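Local coordinates for protein beta-fructofuranosidase (PDB 2OXB) that hydrolyses terminal non-reducing beta-D-fructofuranoside residues in the plant cell wall, cleaving sucrose and 1-kestose and, less readily, neokestose and levan, at residues H190-S195 with F260-G264; R288-T294 with Q312-I318; E370-R376 with S520-L526. The protein carries 1 engineered substitution. All coordinates share one frame; numbering follows the deposited sequence.

Three contacts sampled from this two-domain fold follow one another along the chain, none nested in or crossing another. From the N terminus, interaction 1 comes first: residues 190-195, at the end of one propeller strand, meet the 260-264 loop and close a 64-residue excursion that includes much of the next blade. Interaction 2 is more local, pairing strands 287-291 and 316-320 across a short helical insertion, close to the centre of the chain and the sugar site. Interaction 3 belongs to the C-terminal beta-sandwich and spans 143 residues, bringing strand 521-530 back beside strand 367-374. Its nearest atoms are about 11 Å from those of interaction 2.

Interaction 1: H190-S195 with F260-G264; sequences HYDDGS and FKMDG
Asp192 and the 261-263 corner meet through one carboxylate oxygen: Met262 N donates to Asp192 OD2 at 2.6 Å, with an N-H...O angle of 157°. The N-H comes from above the carboxylate plane, 43° out of it. Lys261 folds back over the same oxygen, its chain bent at chi2 (-73°) and again at the next bond, and its aliphatic part runs past Asp192 in the opposite direction. Lys261 NZ ends 3.8 Å from Asp192 OD2, a long salt bridge. In the five-bladed beta-propeller of family 32 enzymes, this joins the end of strand 182-192 to the loop that follows strand 253-256 of the next sheet. The side chain of Asp263 runs antiparallel to that of Asp192, the two carboxylate planes well turned from each other; Asp263 OD1 lies 3.2 Å from Asp192 OD2, a close approach of like charges that the nearby Lys261 ammonium probably eases. Ser195 OG gives Asp263 OD1 a weak hydrogen bond of 3.2 Å. An alanine in place of Asp192 would probably leave the Met262 N-H without its acceptor and the Lys261 ammonium without this counter-charge, freeing the loop to shift. His190 lays its CD2 3.9 Å from Met262 CG, while its ND1 is hydrogen-bonded to Lys253 NZ. Ser195 comes within about 6 Å of Asp235, a substrate-binding residue, between nearest side-chain atoms.

Interaction 2: R288-T294 with Q312-I318; sequences RILWGWT and QTIPRKI
With CG set anti to the carbonyl carbon (chi1 -66°), Trp291 swings its indole alongside Pro315, and Thr313, whose chi1 of 58° tucks OG1 between its backbone N and carbonyl carbon, aims that hydroxyl at Gly292. The two segments are antiparallel neighbours in a four-stranded blade of the family 32 beta-propeller. Leu290 and Arg316 are the hydrogen-bonded pair between the two segments: Arg316 N donates to Leu290 O at 2.9 Å and almost straight (174°), whereas the return contact from Leu290 N to Arg316 O is modelled too short to be weighed. Pro315 CG sits over one face of the Trp291 six-membered ring, 3.5 Å from its centroid, as a CH-pi contact, while Gln312 CG meets the ring at its edge, 3.4 Å from Trp291 CE3. Over the Leu290 side of the sheet, Leu290 CD1 rests on Ile318 CG2 at 3.5 Å and its CD2 lies against Arg316 CD. The guanidinium of Arg316 turns away to a salt bridge with Glu485 in the C-terminal domain. Near the end of segment 288-294, the nearest side-chain atoms of Trp293 and Asn18 are about 3 Å apart, those of Trp293 and the active-site Asp19 about 4 Å. Gly292 O is gripped twice by one residue, by Thr313 N at 2.9 Å, arriving nearly head-on to the carbonyl, and by Thr313 OG1 at 2.7 Å.

Interaction 3: E370-R376 with S520-L526; sequences EVLFKVR and SVDVLNL
The C-terminal beta-sandwich of this family 32 enzyme has a six-stranded antiparallel sheet, in which strand 367-374 runs beside strand 521-530. Lys374 and Asp522 make a hydrogen-bonded pair, Lys374 N to Asp522 O at 2.9 Å and Asp522 N to Lys374 O at 3.1 Å. Further on the chain turns a corner at Leu524, and Leu372 divides its bonds between two residues: its O accepts from Leu524 N, its N donates to Asn525 O. On the face that carries Lys374 and Asp522, Asp522 OD2 gathers two cations. Arg376 bridges to it at 3.2 Å through NH1 alone in an oblique approach, the guanidinium and carboxylate planes 27° apart, and Lys374 NZ stands 3.7 Å from the same OD2, a long bridge. With its chain extended from CG to NE, Arg376 spans the gap to the carboxylate. On the other face the contact is apolar: Val371 CG2 meets Leu526 CD1 at 3.4 Å, Val371 CG1 touches Val523 CG1 at 4.0 Å, and that Val371 CG1 also lies over the centre of the Phe373 ring. This apolar side packs against strands 406-415 and 510-515 of the second sheet, Phe373 meeting Phe409 edge-to-face, while strands 344-351 and 473-480 flank the pair within its own.

Interaction 1: H190-S195 with F260-G264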
loop_
_atom_site.group_PDB
_atom_site.type_symbol
_atom_site.label_atom_id
_atom_site.label_comp_id
_atom_site.label_asym_id
_atom_site.label_seq_id
_atom_site.Cartn_x
_atom_site.Cartn_y
_atom_site.Cartn_z
ATOM N N HIS A 190 -3.114 13.350 -17.175
ATOM C CA HIS A 190 -4.527 13.311 -16.802
ATOM C C HIS A 190 -4.782 14.353 -15.715
ATOM O O HIS A 190 -3.899 15.141 -15.394
ATOM C CB HIS A 190 -4.925 11.919 -16.291
ATOM C CG HIS A 190 -6.407 11.710 -16.215
ATOM N ND1 HIS A 190 -7.209 11.648 -17.337
ATOM C CD2 HIS A 190 -7.241 11.627 -15.153
ATOM C CE1 HIS A 190 -8.472 11.546 -16.964
ATOM N NE2 HIS A 190 -8.520 11.533 -15.646
ATOM N N TYR A 191 -5.990 14.355 -15.161
ATOM C CA TYR A 191 -6.367 15.292 -14.110
ATOM C C TYR A 191 -7.808 14.982 -13.710
ATOM O O TYR A 191 -8.509 14.255 -14.409
ATOM C CB TYR A 191 -6.270 16.739 -14.621
ATOM C CG TYR A 191 -7.327 17.107 -15.650
ATOM C CD1 TYR A 191 -8.606 17.514 -15.257
ATOM C CD2 TYR A 191 -7.069 16.983 -17.018
ATOM C CE1 TYR A 191 -9.601 17.780 -16.201
ATOM C CE2 TYR A 191 -8.058 17.247 -17.964
ATOM C CZ TYR A 191 -9.318 17.642 -17.549
ATOM O OH TYR A 191 -10.296 17.883 -18.485
ATOM N N ASP A 192 -8.243 15.539 -12.588
ATOM C CA ASP A 192 -9.600 15.337 -12.100
ATOM C C ASP A 192 -10.027 16.577 -11.301
ATOM O O ASP A 192 -9.244 17.101 -10.512
ATOM C CB ASP A 192 -9.663 14.078 -11.214
ATOM C CG ASP A 192 -9.743 12.779 -12.021
ATOM O OD1 ASP A 192 -8.796 12.449 -12.755
ATOM O OD2 ASP A 192 -10.771 12.083 -11.912
ATOM N N ASP A 193 -11.248 17.060 -11.523
ATOM C CA ASP A 193 -11.745 18.240 -10.801
ATOM C C ASP A 193 -12.453 17.834 -9.517
ATOM O O ASP A 193 -13.145 16.820 -9.475
ATOM C CB ASP A 193 -12.699 19.062 -11.684
ATOM C CG ASP A 193 -12.054 20.334 -12.224
ATOM O OD1 ASP A 193 -12.373 20.723 -13.368
ATOM O OD2 ASP A 193 -11.233 20.940 -11.505
ATOM N N GLY A 194 -12.278 18.641 -8.474
ATOM C CA GLY A 194 -12.880 18.344 -7.190
ATOM C C GLY A 194 -11.777 17.929 -6.239
ATOM O O GLY A 194 -11.478 18.646 -5.291
ATOM N N SER A 195 -11.166 16.776 -6.497
ATOM C CA SER A 195 -10.081 16.268 -5.667
ATOM C C SER A 195 -8.957 17.288 -5.576
ATOM O O SER A 195 -8.564 17.887 -6.577
ATOM C CB SER A 195 -9.529 14.976 -6.257
ATOM O OG SER A 195 -9.007 15.203 -7.552
ATOM N N PHE A 260 -14.449 5.963 -15.681
ATOM C CA PHE A 260 -13.801 5.847 -14.380
ATOM C C PHE A 260 -12.795 6.976 -14.116
ATOM O O PHE A 260 -11.696 6.992 -14.683
ATOM C CB PHE A 260 -13.115 4.478 -14.234
ATOM C CG PHE A 260 -14.012 3.399 -13.665
ATOM C CD1 PHE A 260 -14.589 3.544 -12.402
ATOM C CD2 PHE A 260 -14.282 2.237 -14.387
ATOM C CE1 PHE A 260 -15.420 2.546 -11.868
ATOM C CE2 PHE A 260 -15.112 1.234 -13.858
ATOM C CZ PHE A 260 -15.682 1.393 -12.598
ATOM N N LYS A 261 -13.190 7.919 -13.257
ATOM C CA LYS A 261 -12.343 9.055 -12.879
ATOM C C LYS A 261 -11.366 8.621 -11.789
ATOM O O LYS A 261 -11.421 7.487 -11.316
ATOM C CB LYS A 261 -13.202 10.217 -12.355
ATOM C CG LYS A 261 -14.115 10.861 -13.388
ATOM C CD LYS A 261 -13.349 11.711 -14.404
ATOM C CE LYS A 261 -12.927 13.059 -13.829
ATOM N NZ LYS A 261 -12.291 13.929 -14.860
ATOM N N MET A 262 -10.475 9.517 -11.382
ATOM C CA MET A 262 -9.513 9.178 -10.342
ATOM C C MET A 262 -10.035 9.409 -8.915
ATOM O O MET A 262 -9.347 9.106 -7.940
ATOM C CB MET A 262 -8.213 9.949 -10.570
ATOM C CG MET A 262 -7.487 9.527 -11.838
ATOM S SD MET A 262 -5.696 9.490 -11.589
ATOM C CE MET A 262 -5.604 8.414 -10.117
ATOM N N ASP A 263 -11.257 9.931 -8.806
ATOM C CA ASP A 263 -11.901 10.196 -7.519
ATOM C C ASP A 263 -13.418 10.243 -7.669
ATOM O O ASP A 263 -13.953 11.061 -8.420
ATOM C CB ASP A 263 -11.416 11.522 -6.934
ATOM C CG ASP A 263 -11.323 12.616 -7.975
ATOM O OD1 ASP A 263 -10.361 12.579 -8.776
ATOM O OD2 ASP A 263 -12.210 13.502 -7.999
ATOM N N GLY A 264 -14.108 9.370 -6.941
ATOM C CA GLY A 264 -15.559 9.316 -7.012
ATOM C C GLY A 264 -15.989 7.868 -7.078
ATOM O O GLY A 264 -16.991 7.460 -6.487
HETATM O O HOH W 1 -9.409 9.399 -14.248
#

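Interaction 2: R288-T294 with Q312-I318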
loop_
_atom_site.group_PDB
_atom_site.type_symbol
_atom_site.label_atom_id
_atom_site.label_comp_id
_atom_site.label_asym_id
_atom_site.label_seq_id
_atom_site.Cartn_x
_atom_site.Cartn_y
_atom_site.Cartn_z
ATOM N N ARG A 288 6.214 -7.163 -10.100
ATOM C CA ARG A 288 6.082 -5.779 -9.683
ATOM C C ARG A 288 5.766 -5.724 -8.190
ATOM O O ARG A 288 4.720 -6.199 -7.742
ATOM C CB ARG A 288 4.981 -5.091 -10.500
ATOM C CG ARG A 288 4.794 -3.602 -10.169
ATOM C CD ARG A 288 3.856 -2.882 -11.154
ATOM N NE ARG A 288 4.541 -2.476 -12.379
ATOM C CZ ARG A 288 5.405 -1.466 -12.459
ATOM N NH1 ARG A 288 5.699 -0.744 -11.387
ATOM N NH2 ARG A 288 5.988 -1.179 -13.614
ATOM N N ILE A 289 6.696 -5.157 -7.427
ATOM C CA ILE A 289 6.548 -5.029 -5.980
ATOM C C ILE A 289 5.867 -3.720 -5.617
ATOM O O ILE A 289 6.179 -2.674 -6.181
ATOM C CB ILE A 289 7.915 -5.055 -5.262
ATOM C CG1 ILE A 289 8.480 -6.482 -5.216
ATOM C CG2 ILE A 289 7.755 -4.540 -3.842
ATOM C CD1 ILE A 289 8.794 -7.104 -6.560
ATOM N N LEU A 290 4.961 -3.774 -4.651
ATOM C CA LEU A 290 4.242 -2.581 -4.238
ATOM C C LEU A 290 4.452 -2.173 -2.782
ATOM O O LEU A 290 4.007 -2.857 -1.853
ATOM C CB LEU A 290 2.755 -2.774 -4.510
ATOM C CG LEU A 290 1.846 -1.626 -4.082
ATOM C CD1 LEU A 290 0.746 -1.464 -5.126
ATOM C CD2 LEU A 290 1.255 -1.894 -2.699
ATOM N N TRP A 291 5.118 -1.037 -2.595
ATOM C CA TRP A 291 5.391 -0.502 -1.264
ATOM C C TRP A 291 4.371 0.530 -0.792
ATOM O O TRP A 291 3.957 1.401 -1.553
ATOM C CB TRP A 291 6.756 0.166 -1.210
ATOM C CG TRP A 291 7.901 -0.730 -1.386
ATOM C CD1 TRP A 291 8.501 -1.083 -2.565
ATOM C CD2 TRP A 291 8.647 -1.359 -0.346
ATOM N NE1 TRP A 291 9.587 -1.891 -2.319
ATOM C CE2 TRP A 291 9.699 -2.077 -0.964
ATOM C CE3 TRP A 291 8.532 -1.387 1.053
ATOM C CZ2 TRP A 291 10.638 -2.816 -0.227
ATOM C CZ3 TRP A 291 9.462 -2.121 1.789
ATOM C CH2 TRP A 291 10.503 -2.825 1.144
ATOM N N GLY A 292 4.005 0.438 0.485
ATOM C CA GLY A 292 3.050 1.362 1.078
ATOM C C GLY A 292 3.475 1.738 2.487
ATOM O O GLY A 292 3.900 0.875 3.259
ATOM N N TRP A 293 3.342 3.021 2.826
ATOM C CA TRP A 293 3.747 3.525 4.130
ATOM C C TRP A 293 2.849 3.210 5.343
ATOM O O TRP A 293 3.297 2.534 6.268
ATOM C CB TRP A 293 4.042 5.034 4.026
ATOM C CG TRP A 293 4.082 5.766 5.345
ATOM C CD1 TRP A 293 4.698 5.363 6.498
ATOM C CD2 TRP A 293 3.442 7.017 5.649
ATOM N NE1 TRP A 293 4.473 6.280 7.501
ATOM C CE2 TRP A 293 3.709 7.306 7.006
ATOM C CE3 TRP A 293 2.667 7.921 4.901
ATOM C CZ2 TRP A 293 3.232 8.460 7.638
ATOM C CZ3 TRP A 293 2.190 9.072 5.528
ATOM C CH2 TRP A 293 2.477 9.329 6.890
ATOM N N THR A 294 1.604 3.663 5.380
ATOM C CA THR A 294 0.763 3.356 6.557
ATOM C C THR A 294 1.101 4.151 7.820
ATOM O O THR A 294 2.039 3.838 8.561
ATOM C CB THR A 294 0.805 1.848 6.943
ATOM O OG1 THR A 294 0.063 1.087 5.987
ATOM C CG2 THR A 294 0.185 1.621 8.322
ATOM N N GLN A 312 6.583 0.201 7.464
ATOM C CA GLN A 312 6.440 0.005 6.031
ATOM C C GLN A 312 5.705 -1.311 5.854
ATOM O O GLN A 312 6.114 -2.335 6.403
ATOM C CB GLN A 312 7.814 -0.073 5.369
ATOM C CG GLN A 312 7.794 0.267 3.901
ATOM C CD GLN A 312 7.680 1.773 3.643
ATOM O OE1 GLN A 312 7.387 2.204 2.523
ATOM N NE2 GLN A 312 7.930 2.577 4.678
ATOM N N THR A 313 4.604 -1.283 5.118
ATOM C CA THR A 313 3.851 -2.496 4.886
ATOM C C THR A 313 4.664 -3.468 4.037
ATOM O O THR A 313 5.503 -3.059 3.223
ATOM C CB THR A 313 2.554 -2.199 4.151
ATOM O OG1 THR A 313 2.856 -1.545 2.913
ATOM C CG2 THR A 313 1.673 -1.322 4.996
ATOM N N ILE A 314 4.399 -4.756 4.219
ATOM C CA ILE A 314 5.105 -5.774 3.468
ATOM C C ILE A 314 4.954 -5.528 1.980
ATOM O O ILE A 314 3.852 -5.291 1.482
ATOM C CB ILE A 314 4.582 -7.195 3.774
ATOM C CG1 ILE A 314 5.386 -8.209 2.967
ATOM C CG2 ILE A 314 3.103 -7.299 3.404
ATOM C CD1 ILE A 314 4.787 -9.585 2.976
ATOM N N PRO A 315 6.072 -5.583 1.249
ATOM C CA PRO A 315 6.034 -5.363 -0.195
ATOM C C PRO A 315 4.973 -6.269 -0.797
ATOM O O PRO A 315 4.965 -7.455 -0.542
ATOM C CB PRO A 315 7.450 -5.730 -0.628
ATOM C CG PRO A 315 8.276 -5.292 0.560
ATOM C CD PRO A 315 7.452 -5.836 1.710
ATOM N N ARG A 316 4.052 -5.703 -1.562
ATOM C CA ARG A 316 3.004 -6.507 -2.175
ATOM C C ARG A 316 3.326 -6.723 -3.642
ATOM O O ARG A 316 4.141 -6.010 -4.227
ATOM C CB ARG A 316 1.622 -5.814 -2.051
ATOM C CG ARG A 316 0.945 -5.838 -0.651
ATOM C CD ARG A 316 0.311 -4.478 -0.311
ATOM N NE ARG A 316 -0.637 -4.435 0.826
ATOM C CZ ARG A 316 -0.413 -4.909 2.055
ATOM N NH1 ARG A 316 0.742 -5.504 2.359
ATOM N NH2 ARG A 316 -1.337 -4.748 2.996
ATOM N N LYS A 317 2.695 -7.735 -4.217
ATOM C CA LYS A 317 2.849 -8.018 -5.632
ATOM C C LYS A 317 1.490 -7.694 -6.226
ATOM O O LYS A 317 0.486 -8.245 -5.793
ATOM C CB LYS A 317 3.176 -9.495 -5.868
ATOM C CG LYS A 317 3.368 -9.868 -7.340
ATOM C CD LYS A 317 3.334 -11.389 -7.592
ATOM C CE LYS A 317 3.459 -11.692 -9.105
ATOM N NZ LYS A 317 3.315 -13.127 -9.513
ATOM N N ILE A 318 1.443 -6.785 -7.193
ATOM C CA ILE A 318 0.171 -6.427 -7.814
ATOM C C ILE A 318 0.103 -6.835 -9.289
ATOM O O ILE A 318 1.112 -7.200 -9.902
ATOM C CB ILE A 318 -0.114 -4.905 -7.687
ATOM C CG1 ILE A 318 1.074 -4.069 -8.177
ATOM C CG2 ILE A 318 -0.388 -4.570 -6.262
ATOM C CD1 ILE A 318 0.991 -3.678 -9.632
#

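Interaction 3: E370-R376 with S520-L526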
loop_
_atom_site.group_PDB
_atom_site.type_symbol
_atom_site.label_atom_id
_atom_site.label_comp_id
_atom_site.label_asym_id
_atom_site.label_seq_id
_atom_site.Cartn_x
_atom_site.Cartn_y
_atom_site.Cartn_z
ATOM N N GLU A 370 -4.756 -17.604 7.932
ATOM C CA GLU A 370 -5.306 -17.900 6.619
ATOM C C GLU A 370 -6.486 -18.875 6.766
ATOM O O GLU A 370 -6.331 -19.986 7.269
ATOM C CB GLU A 370 -4.192 -18.470 5.726
ATOM C CG GLU A 370 -4.522 -18.506 4.250
ATOM C CD GLU A 370 -3.312 -18.810 3.380
ATOM O OE1 GLU A 370 -2.254 -18.174 3.592
ATOM O OE2 GLU A 370 -3.414 -19.675 2.473
ATOM N N VAL A 371 -7.670 -18.439 6.344
ATOM C CA VAL A 371 -8.886 -19.253 6.453
ATOM C C VAL A 371 -9.588 -19.406 5.106
ATOM O O VAL A 371 -9.394 -18.610 4.184
ATOM C CB VAL A 371 -9.915 -18.609 7.435
ATOM C CG1 VAL A 371 -10.926 -19.641 7.897
ATOM C CG2 VAL A 371 -9.198 -17.979 8.614
ATOM N N LEU A 372 -10.415 -20.436 5.004
ATOM C CA LEU A 372 -11.182 -20.688 3.795
ATOM C C LEU A 372 -12.589 -21.021 4.274
ATOM O O LEU A 372 -12.884 -22.164 4.615
ATOM C CB LEU A 372 -10.570 -21.854 3.009
ATOM C CG LEU A 372 -9.978 -21.543 1.618
ATOM C CD1 LEU A 372 -8.806 -20.580 1.728
ATOM C CD2 LEU A 372 -9.527 -22.847 0.954
ATOM N N PHE A 373 -13.446 -20.007 4.325
ATOM C CA PHE A 373 -14.814 -20.186 4.787
ATOM C C PHE A 373 -15.717 -20.759 3.701
ATOM O O PHE A 373 -15.580 -20.425 2.522
ATOM C CB PHE A 373 -15.399 -18.857 5.268
ATOM C CG PHE A 373 -14.726 -18.290 6.488
ATOM C CD1 PHE A 373 -14.920 -18.858 7.737
ATOM C CD2 PHE A 373 -13.933 -17.144 6.389
ATOM C CE1 PHE A 373 -14.340 -18.288 8.874
ATOM C CE2 PHE A 373 -13.352 -16.568 7.512
ATOM C CZ PHE A 373 -13.555 -17.138 8.754
ATOM N N LYS A 374 -16.643 -21.621 4.115
ATOM C CA LYS A 374 -17.594 -22.259 3.210
ATOM C C LYS A 374 -18.993 -21.880 3.653
ATOM O O LYS A 374 -19.356 -22.068 4.809
ATOM C CB LYS A 374 -17.420 -23.781 3.253
ATOM C CG LYS A 374 -18.594 -24.588 2.707
ATOM C CD LYS A 374 -18.353 -26.101 2.878
ATOM C CE LYS A 374 -19.628 -26.931 2.643
ATOM N NZ LYS A 374 -20.696 -26.650 3.661
ATOM N N VAL A 375 -19.769 -21.333 2.728
ATOM C CA VAL A 375 -21.127 -20.914 3.030
ATOM C C VAL A 375 -22.150 -21.780 2.302
ATOM O O VAL A 375 -22.179 -21.820 1.069
ATOM C CB VAL A 375 -21.356 -19.435 2.621
ATOM C CG1 VAL A 375 -22.826 -19.059 2.780
ATOM C CG2 VAL A 375 -20.488 -18.529 3.454
ATOM N N ARG A 376 -22.989 -22.479 3.063
ATOM C CA ARG A 376 -24.014 -23.307 2.447
ATOM C C ARG A 376 -25.307 -22.508 2.354
ATOM O O ARG A 376 -25.574 -21.629 3.175
ATOM C CB ARG A 376 -24.233 -24.601 3.236
ATOM C CG ARG A 376 -24.672 -24.438 4.678
ATOM C CD ARG A 376 -25.189 -25.771 5.194
ATOM N NE ARG A 376 -25.566 -25.713 6.598
ATOM C CZ ARG A 376 -24.732 -25.371 7.573
ATOM N NH1 ARG A 376 -23.474 -25.056 7.288
ATOM N NH2 ARG A 376 -25.157 -25.335 8.830
ATOM N N SER A 520 -25.153 -20.549 10.476
ATOM C CA SER A 520 -23.832 -21.063 10.830
ATOM C C SER A 520 -23.011 -21.387 9.570
ATOM O O SER A 520 -23.511 -22.016 8.637
ATOM C CB SER A 520 -23.991 -22.342 11.665
ATOM O OG SER A 520 -24.705 -22.099 12.871
ATOM N N VAL A 521 -21.755 -20.958 9.543
ATOM C CA VAL A 521 -20.890 -21.237 8.396
ATOM C C VAL A 521 -19.848 -22.281 8.775
ATOM O O VAL A 521 -19.653 -22.547 9.958
ATOM C CB VAL A 521 -20.164 -19.968 7.907
ATOM C CG1 VAL A 521 -21.157 -19.029 7.233
ATOM C CG2 VAL A 521 -19.496 -19.273 9.082
ATOM N N ASP A 522 -19.179 -22.865 7.781
ATOM C CA ASP A 522 -18.161 -23.896 8.037
ATOM C C ASP A 522 -16.720 -23.478 7.709
ATOM O O ASP A 522 -16.468 -22.675 6.802
ATOM C CB ASP A 522 -18.499 -25.182 7.267
ATOM C CG ASP A 522 -19.554 -26.031 7.968
ATOM O OD1 ASP A 522 -19.392 -26.328 9.173
ATOM O OD2 ASP A 522 -20.539 -26.421 7.314
ATOM N N VAL A 523 -15.776 -24.027 8.466
ATOM C CA VAL A 523 -14.356 -23.751 8.261
ATOM C C VAL A 523 -13.806 -24.923 7.457
ATOM O O VAL A 523 -13.558 -25.993 7.995
ATOM C CB VAL A 523 -13.599 -23.637 9.618
ATOM C CG1 VAL A 523 -12.169 -23.155 9.389
ATOM C CG2 VAL A 523 -14.329 -22.657 10.533
ATOM N N LEU A 524 -13.642 -24.721 6.160
ATOM C CA LEU A 524 -13.141 -25.770 5.293
ATOM C C LEU A 524 -11.697 -26.092 5.642
ATOM O O LEU A 524 -11.236 -27.221 5.480
ATOM C CB LEU A 524 -13.219 -25.315 3.844
ATOM C CG LEU A 524 -12.978 -26.393 2.799
ATOM C CD1 LEU A 524 -14.187 -27.305 2.716
ATOM C CD2 LEU A 524 -12.712 -25.726 1.465
ATOM N N ASN A 525 -10.993 -25.080 6.133
ATOM C CA ASN A 525 -9.591 -25.207 6.492
ATOM C C ASN A 525 -9.119 -23.894 7.119
ATOM O O ASN A 525 -9.750 -22.850 6.943
ATOM C CB ASN A 525 -8.777 -25.501 5.233
ATOM C CG ASN A 525 -7.365 -25.908 5.539
ATOM O OD1 ASN A 525 -6.551 -26.079 4.637
ATOM N ND2 ASN A 525 -7.063 -26.077 6.821
ATOM N N LEU A 526 -8.013 -23.952 7.856
ATOM C CA LEU A 526 -7.440 -22.760 8.497
ATOM C C LEU A 526 -6.030 -23.060 9.001
ATOM O O LEU A 526 -5.821 -23.979 9.795
ATOM C CB LEU A 526 -8.334 -22.271 9.661
ATOM C CG LEU A 526 -7.788 -21.327 10.749
ATOM C CD1 LEU A 526 -7.110 -20.125 10.129
ATOM C CD2 LEU A 526 -8.928 -20.877 11.656
#